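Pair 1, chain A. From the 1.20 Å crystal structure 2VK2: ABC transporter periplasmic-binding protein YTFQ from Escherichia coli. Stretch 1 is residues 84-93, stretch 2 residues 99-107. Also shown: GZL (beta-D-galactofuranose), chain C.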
# COMPACT_ATOMS: atom_id res chain seq x y z
N ILE A 84 2.31 0.36 -27.01
CA ILE A 84 2.65 -0.58 -25.95
C ILE A 84 1.65 -0.39 -24.81
O ILE A 84 1.60 0.68 -24.20
CB ILE A 84 4.08 -0.34 -25.43
CG1 ILE A 84 5.10 -0.57 -26.55
CG2 ILE A 84 4.39 -1.25 -24.24
CD1 ILE A 84 6.52 -0.19 -26.19
N PRO A 85 0.82 -1.42 -24.53
CA PRO A 85 -0.19 -1.28 -23.48
C PRO A 85 0.43 -1.12 -22.10
O PRO A 85 1.46 -1.74 -21.80
CB PRO A 85 -0.98 -2.58 -23.58
CG PRO A 85 -0.04 -3.55 -24.19
CD PRO A 85 0.77 -2.75 -25.16
N VAL A 86 -0.20 -0.30 -21.27
CA VAL A 86 0.28 0.01 -19.93
C VAL A 86 -0.74 -0.44 -18.89
O VAL A 86 -1.94 -0.20 -19.04
CB VAL A 86 0.56 1.52 -19.77
CG1 VAL A 86 0.87 1.87 -18.31
CG2 VAL A 86 1.70 1.94 -20.67
N PHE A 87 -0.25 -1.11 -17.85
CA PHE A 87 -1.08 -1.59 -16.75
C PHE A 87 -0.55 -0.98 -15.46
O PHE A 87 0.65 -1.03 -15.20
CB PHE A 87 -1.03 -3.12 -16.68
CG PHE A 87 -1.49 -3.80 -17.94
CD1 PHE A 87 -2.75 -4.37 -18.02
CD2 PHE A 87 -0.66 -3.86 -19.05
CE1 PHE A 87 -3.18 -4.99 -19.19
CE2 PHE A 87 -1.08 -4.48 -20.22
CZ PHE A 87 -2.34 -5.04 -20.29
N LEU A 88 -1.44 -0.39 -14.68
CA LEU A 88 -1.05 0.22 -13.41
C LEU A 88 -1.30 -0.76 -12.28
O LEU A 88 -2.34 -1.40 -12.23
CB LEU A 88 -1.83 1.52 -13.18
CG LEU A 88 -1.69 2.57 -14.29
CD1 LEU A 88 -2.53 3.79 -13.97
CD2 LEU A 88 -0.23 2.95 -14.52
N LEU A 89 -0.31 -0.88 -11.39
CA LEU A 89 -0.40 -1.81 -10.21
C LEU A 89 -0.30 -1.02 -8.93
O LEU A 89 0.58 -0.24 -8.74
CB LEU A 89 0.75 -2.83 -10.29
CG LEU A 89 0.65 -4.00 -11.29
CD1 LEU A 89 0.46 -3.61 -12.77
CD2 LEU A 89 1.90 -4.87 -11.09
N ASP A 90 -1.29 -1.33 -8.09
CA ASP A 90 -1.29 -1.01 -6.63
C ASP A 90 -1.38 0.46 -6.21
O ASP A 90 -1.81 0.74 -5.13
CB ASP A 90 -0.16 -1.79 -5.90
CG ASP A 90 1.19 -1.10 -5.90
OD1 ASP A 90 1.33 -0.03 -5.36
OD2 ASP A 90 2.15 -1.69 -6.39
N ARG A 91 -1.04 1.36 -7.11
CA ARG A 91 -1.39 2.82 -6.98
C ARG A 91 -2.01 3.31 -8.29
O ARG A 91 -1.82 2.73 -9.29
CB ARG A 91 -0.16 3.66 -6.64
CG ARG A 91 0.54 3.17 -5.32
CD ARG A 91 1.60 4.13 -4.88
NE ARG A 91 2.27 3.55 -3.65
CZ ARG A 91 3.42 3.95 -3.16
NH1 ARG A 91 4.06 5.00 -3.60
NH2 ARG A 91 3.97 3.29 -2.16
N SER A 92 -2.72 4.42 -8.14
CA SER A 92 -3.47 4.99 -9.24
C SER A 92 -2.88 6.33 -9.68
O SER A 92 -2.07 6.93 -8.97
CB SER A 92 -4.93 5.19 -8.83
OG SER A 92 -5.56 3.95 -8.57
N ILE A 93 -3.29 6.78 -10.86
CA ILE A 93 -2.88 8.09 -11.36
C ILE A 93 -4.10 8.97 -11.58
O ILE A 93 -5.22 8.48 -11.72
CB ILE A 93 -2.03 7.97 -12.66
CG1 ILE A 93 -2.86 7.45 -13.83
CG2 ILE A 93 -0.81 7.08 -12.41
CD1 ILE A 93 -2.08 7.37 -15.13
N SER A 99 -7.77 6.72 -21.39
CA SER A 99 -7.27 5.81 -22.42
C SER A 99 -5.74 5.71 -22.43
O SER A 99 -5.18 4.94 -23.21
CB SER A 99 -7.79 6.21 -23.80
OG SER A 99 -7.08 7.32 -24.32
N LEU A 100 -5.07 6.47 -21.57
CA LEU A 100 -3.61 6.42 -21.45
C LEU A 100 -3.09 5.15 -20.76
O LEU A 100 -1.88 4.95 -20.68
CB LEU A 100 -3.08 7.66 -20.73
CG LEU A 100 -3.13 8.96 -21.53
CD1 LEU A 100 -2.77 10.14 -20.64
CD2 LEU A 100 -2.21 8.90 -22.75
N TYR A 101 -3.99 4.32 -20.25
CA TYR A 101 -3.60 3.04 -19.66
C TYR A 101 -4.75 2.05 -19.77
O TYR A 101 -5.90 2.46 -19.96
CB TYR A 101 -3.18 3.21 -18.20
CG TYR A 101 -4.29 3.70 -17.31
CD1 TYR A 101 -5.10 2.80 -16.64
CD2 TYR A 101 -4.53 5.06 -17.14
CE1 TYR A 101 -6.13 3.23 -15.82
CE2 TYR A 101 -5.56 5.50 -16.32
CZ TYR A 101 -6.35 4.58 -15.67
OH TYR A 101 -7.37 4.98 -14.85
N MET A 102 -4.45 0.77 -19.64
CA MET A 102 -5.44 -0.29 -19.82
C MET A 102 -6.33 -0.45 -18.60
O MET A 102 -7.55 -0.38 -18.70
CB MET A 102 -4.73 -1.62 -20.11
CG MET A 102 -3.90 -1.61 -21.38
SD MET A 102 -4.92 -1.66 -22.86
CE MET A 102 -5.29 -3.41 -22.93
N THR A 103 -5.70 -0.68 -17.45
CA THR A 103 -6.43 -0.86 -16.21
C THR A 103 -5.53 -0.53 -15.04
O THR A 103 -4.31 -0.43 -15.20
CB THR A 103 -6.94 -2.32 -16.06
OG1 THR A 103 -7.87 -2.41 -14.97
CG2 THR A 103 -5.79 -3.29 -15.81
N THR A 104 -6.14 -0.32 -13.88
CA THR A 104 -5.43 -0.24 -12.61
C THR A 104 -5.86 -1.43 -11.76
O THR A 104 -7.05 -1.62 -11.51
CB THR A 104 -5.76 1.05 -11.84
OG1 THR A 104 -5.52 2.19 -12.67
CG2 THR A 104 -4.89 1.17 -10.58
N VAL A 105 -4.89 -2.26 -11.37
CA VAL A 105 -5.13 -3.34 -10.42
C VAL A 105 -4.80 -2.82 -9.04
O VAL A 105 -3.67 -2.41 -8.79
CB VAL A 105 -4.27 -4.58 -10.73
CG1 VAL A 105 -4.62 -5.71 -9.77
CG2 VAL A 105 -4.46 -5.01 -12.18
N THR A 106 -5.77 -2.81 -8.14
CA THR A 106 -5.60 -2.13 -6.87
C THR A 106 -6.70 -2.53 -5.90
O THR A 106 -7.76 -3.00 -6.31
CB THR A 106 -5.63 -0.59 -7.08
OG1 THR A 106 -5.42 0.09 -5.83
CG2 THR A 106 -6.95 -0.14 -7.69
N ALA A 107 -6.44 -2.36 -4.61
CA ALA A 107 -7.50 -2.40 -3.62
C ALA A 107 -8.31 -1.10 -3.70
O ALA A 107 -7.89 -0.12 -4.33
CB ALA A 107 -6.92 -2.57 -2.23
C6 GZL C . -0.39 -0.43 -1.73
C5 GZL C . 0.67 0.41 -1.79
C4 GZL C . 1.58 0.70 -0.61
C3 GZL C . 1.60 -0.18 0.61
C2 GZL C . 2.85 -0.44 0.96
O6 GZL C . -1.17 -0.64 -2.79
O5 GZL C . 0.88 1.10 -2.91
O4 GZL C . 2.95 0.69 -1.04
O3 GZL C . 0.50 -0.53 1.26
C1 GZL C . 3.80 0.11 -0.04
O2 GZL C . 3.29 -1.12 2.02
O1 GZL C . 4.65 1.11 0.52
O HOH W 1 -3.96 -0.98 -3.61
O HOH W 2 -4.77 2.77 -6.31
O HOH W 3 -5.29 5.02 -12.13

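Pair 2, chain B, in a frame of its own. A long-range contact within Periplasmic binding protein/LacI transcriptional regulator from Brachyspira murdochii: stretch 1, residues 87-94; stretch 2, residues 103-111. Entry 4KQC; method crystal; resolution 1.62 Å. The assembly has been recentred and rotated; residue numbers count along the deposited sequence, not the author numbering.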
# COMPACT_ATOMS: atom_id res chain seq x y z
N ILE B 87 8.16 -19.59 19.33
CA ILE B 87 9.04 -18.64 18.59
C ILE B 87 8.35 -17.26 18.53
O ILE B 87 7.24 -17.17 18.04
CB ILE B 87 9.34 -19.14 17.20
CG1 ILE B 87 10.11 -20.49 17.22
CG2 ILE B 87 10.15 -18.11 16.43
CD1 ILE B 87 10.07 -21.22 15.88
N PRO B 88 8.98 -16.20 19.00
CA PRO B 88 8.36 -14.90 18.87
C PRO B 88 8.13 -14.53 17.41
O PRO B 88 9.02 -14.67 16.58
CB PRO B 88 9.38 -13.97 19.49
CG PRO B 88 10.18 -14.82 20.41
CD PRO B 88 10.17 -16.18 19.86
N LEU B 89 6.91 -14.06 17.14
CA LEU B 89 6.45 -13.75 15.79
C LEU B 89 6.07 -12.27 15.70
O LEU B 89 5.23 -11.81 16.45
CB LEU B 89 5.26 -14.66 15.41
CG LEU B 89 4.68 -14.45 14.04
CD1 LEU B 89 5.68 -14.70 12.88
CD2 LEU B 89 3.42 -15.30 13.90
N ILE B 90 6.65 -11.61 14.71
CA ILE B 90 6.42 -10.19 14.41
C ILE B 90 5.86 -10.12 13.02
O ILE B 90 6.42 -10.75 12.10
CB ILE B 90 7.76 -9.42 14.47
CG1 ILE B 90 8.41 -9.49 15.86
CG2 ILE B 90 7.67 -7.97 13.98
CD1 ILE B 90 7.51 -9.07 16.98
N GLY B 91 4.80 -9.36 12.81
CA GLY B 91 4.41 -9.03 11.43
C GLY B 91 5.15 -7.77 10.93
O GLY B 91 5.51 -6.85 11.72
N PHE B 92 5.29 -7.66 9.62
CA PHE B 92 5.73 -6.43 9.04
C PHE B 92 5.11 -6.16 7.70
O PHE B 92 4.63 -7.07 7.05
CB PHE B 92 7.25 -6.28 9.08
CG PHE B 92 8.00 -7.11 8.09
CD1 PHE B 92 8.02 -8.45 8.22
CD2 PHE B 92 8.73 -6.53 7.06
CE1 PHE B 92 8.73 -9.24 7.36
CE2 PHE B 92 9.46 -7.30 6.18
CZ PHE B 92 9.45 -8.69 6.32
N ASP B 93 5.09 -4.89 7.29
CA ASP B 93 4.30 -4.53 6.08
C ASP B 93 2.83 -5.02 6.32
O ASP B 93 2.32 -4.86 7.44
CB ASP B 93 4.96 -5.12 4.81
CG ASP B 93 4.41 -4.55 3.55
OD1 ASP B 93 4.73 -3.35 3.27
OD2 ASP B 93 3.64 -5.23 2.88
N SER B 94 2.18 -5.69 5.36
CA SER B 94 0.83 -6.14 5.63
C SER B 94 0.77 -7.25 6.69
O SER B 94 -0.35 -7.60 7.16
CB SER B 94 0.16 -6.57 4.33
OG SER B 94 1.00 -7.44 3.64
N GLY B 103 -3.53 -15.41 17.87
CA GLY B 103 -2.94 -14.93 19.10
C GLY B 103 -1.46 -14.97 19.16
O GLY B 103 -0.93 -14.86 20.25
N ALA B 104 -0.80 -15.28 18.06
CA ALA B 104 0.66 -15.50 18.07
C ALA B 104 1.49 -14.27 17.65
O ALA B 104 2.73 -14.28 17.80
CB ALA B 104 1.00 -16.69 17.21
N VAL B 105 0.84 -13.26 17.09
CA VAL B 105 1.58 -12.14 16.55
C VAL B 105 1.76 -11.10 17.69
O VAL B 105 0.80 -10.49 18.11
CB VAL B 105 0.90 -11.53 15.31
CG1 VAL B 105 1.70 -10.30 14.85
CG2 VAL B 105 0.75 -12.59 14.23
N LEU B 106 3.00 -10.89 18.10
CA LEU B 106 3.27 -10.00 19.20
C LEU B 106 3.13 -8.50 18.90
O LEU B 106 2.74 -7.72 19.80
CB LEU B 106 4.66 -10.28 19.75
CG LEU B 106 4.91 -11.62 20.45
CD1 LEU B 106 6.40 -11.83 20.66
CD2 LEU B 106 4.23 -11.62 21.79
N ALA B 107 3.51 -8.13 17.70
CA ALA B 107 3.58 -6.77 17.23
C ALA B 107 3.84 -6.81 15.74
O ALA B 107 4.31 -7.83 15.20
CB ALA B 107 4.66 -6.01 17.95
N THR B 108 3.52 -5.68 15.08
CA THR B 108 3.70 -5.51 13.64
C THR B 108 4.30 -4.13 13.41
O THR B 108 3.94 -3.14 14.11
CB THR B 108 2.35 -5.64 12.93
OG1 THR B 108 1.86 -6.97 13.13
CG2 THR B 108 2.41 -5.37 11.50
N ALA B 109 5.23 -4.05 12.48
CA ALA B 109 5.71 -2.75 11.96
C ALA B 109 5.15 -2.51 10.55
O ALA B 109 5.46 -3.26 9.63
CB ALA B 109 7.20 -2.73 11.94
N SER B 110 4.39 -1.43 10.36
CA SER B 110 3.75 -1.20 9.08
C SER B 110 3.27 0.19 8.92
O SER B 110 3.14 0.91 9.90
CB SER B 110 2.50 -2.07 8.95
OG SER B 110 1.51 -1.76 9.88
N THR B 111 2.95 0.53 7.67
CA THR B 111 2.23 1.74 7.36
C THR B 111 0.83 1.58 7.97
O THR B 111 0.24 0.49 7.92
CB THR B 111 2.14 1.83 5.85
OG1 THR B 111 3.48 1.84 5.31
CG2 THR B 111 1.29 3.07 5.45
O HOH W 4 4.75 -14.96 19.20
O HOH W 5 3.37 -1.43 5.53
O HOH W 6 -0.03 -4.48 8.92

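Both pairs are built on two neighbouring parallel strands. In pair 1 the strand directions differ by 22°, in pair 2 by 21°. The 14 central residues superpose with an RMSD of 0.6 Å.

The same four backbone hydrogen bonds hold each pair together. In pair 1, Met102(A) N donates to Val86(A) O (2.8 Å), and Leu88(A) N to Thr103(A) O (2.9 Å). Val105(A) N then donates to Leu88(A) O (2.8 Å), and Asp90(A) N to Val105(A) O (2.7 Å). In pair 2, Leu106(B) N donates to Leu89(B) O, Gly91(B) N to Ala107(B) O, Ala109(B) N to Gly91(B) O, and Asp93(B) N to Ala109(B) O, each at 2.9 Å. The bonds of pair 1 are straighter, at 164 to 170° against 136 to 164°.

Both pairs have a proline here, Pro85(A) matching Pro88(B). Pro85(A) CB lies 3.8 Å from Met102(A) CG, and Pro88(B) CB lies 3.9 Å from Leu106(B) CD1. Met102(A) and Leu106(B) match, so an apolar side chain packs against the proline in both.

The main difference is at Leu88(A), which matches Gly91(B). In pair 1 the leucine fills the space beside Tyr101(A) and Thr104(A). Leu88(A) CD1 sits over the face of the tyrosine ring, 3.8 Å from Tyr101(A) CG, and lies 3.6 Å from Thr104(A) OG1. Ile93(A) CD1 also reaches this ring, 3.9 Å from Tyr101(A) CD2. In pair 2 the glycine leaves no side chain there. Val105(B), which matches Tyr101(A), approaches the bare backbone, with Val105(B) CG1 3.8 Å from Gly91(B) N. A CB on Gly91(B) would clash with Thr108(B) OG1, at 2.8 Å. The strands are close here: the CA atoms of Gly91(B) and Thr108(B) are 4.2 Å apart, against 4.5 Å for those of Leu88(A) and Thr104(A). Val105(B) also packs against Leu89(B), with CG2 of the valine 3.8 Å from CD2 of the leucine.

Phe87(A) and Ile90(B) occupy matching positions. The phenylalanine receives Met102(A) CB over one ring face, 3.8 Å from Phe87(A) CE1. At the ring edge, Thr103(A) CG2 is 3.9 Å from Phe87(A) CD1. In pair 2, Ile90(B) CD1 contacts both matching partners, 4.2 Å from Leu106(B) CB and 4.3 Å from Ala107(B) CB. An aromatic ring and a branched aliphatic chain thus serve the same pair of positions.

Asp90(A) matches Asp93(B), and both have positive phi. In pair 1, the galactofuranose O5 donates to Asp90(A) OD1 (2.7 Å), and Arg91(A) NE donates to the same O5 (2.9 Å). Galactofuranose O6 donates to Asp90(A) O (2.8 Å). One water bridges Asp90(A) O and Ala107(A) N. In pair 2, a water instead joins Asp93(B) OD1 to Thr111(B) N, while another donates to Asp93(B) O. Ser94(B), shorter than the matching Arg91(A), donates its N to Asp93(B) OD2 (2.9 Å) in a weak bond.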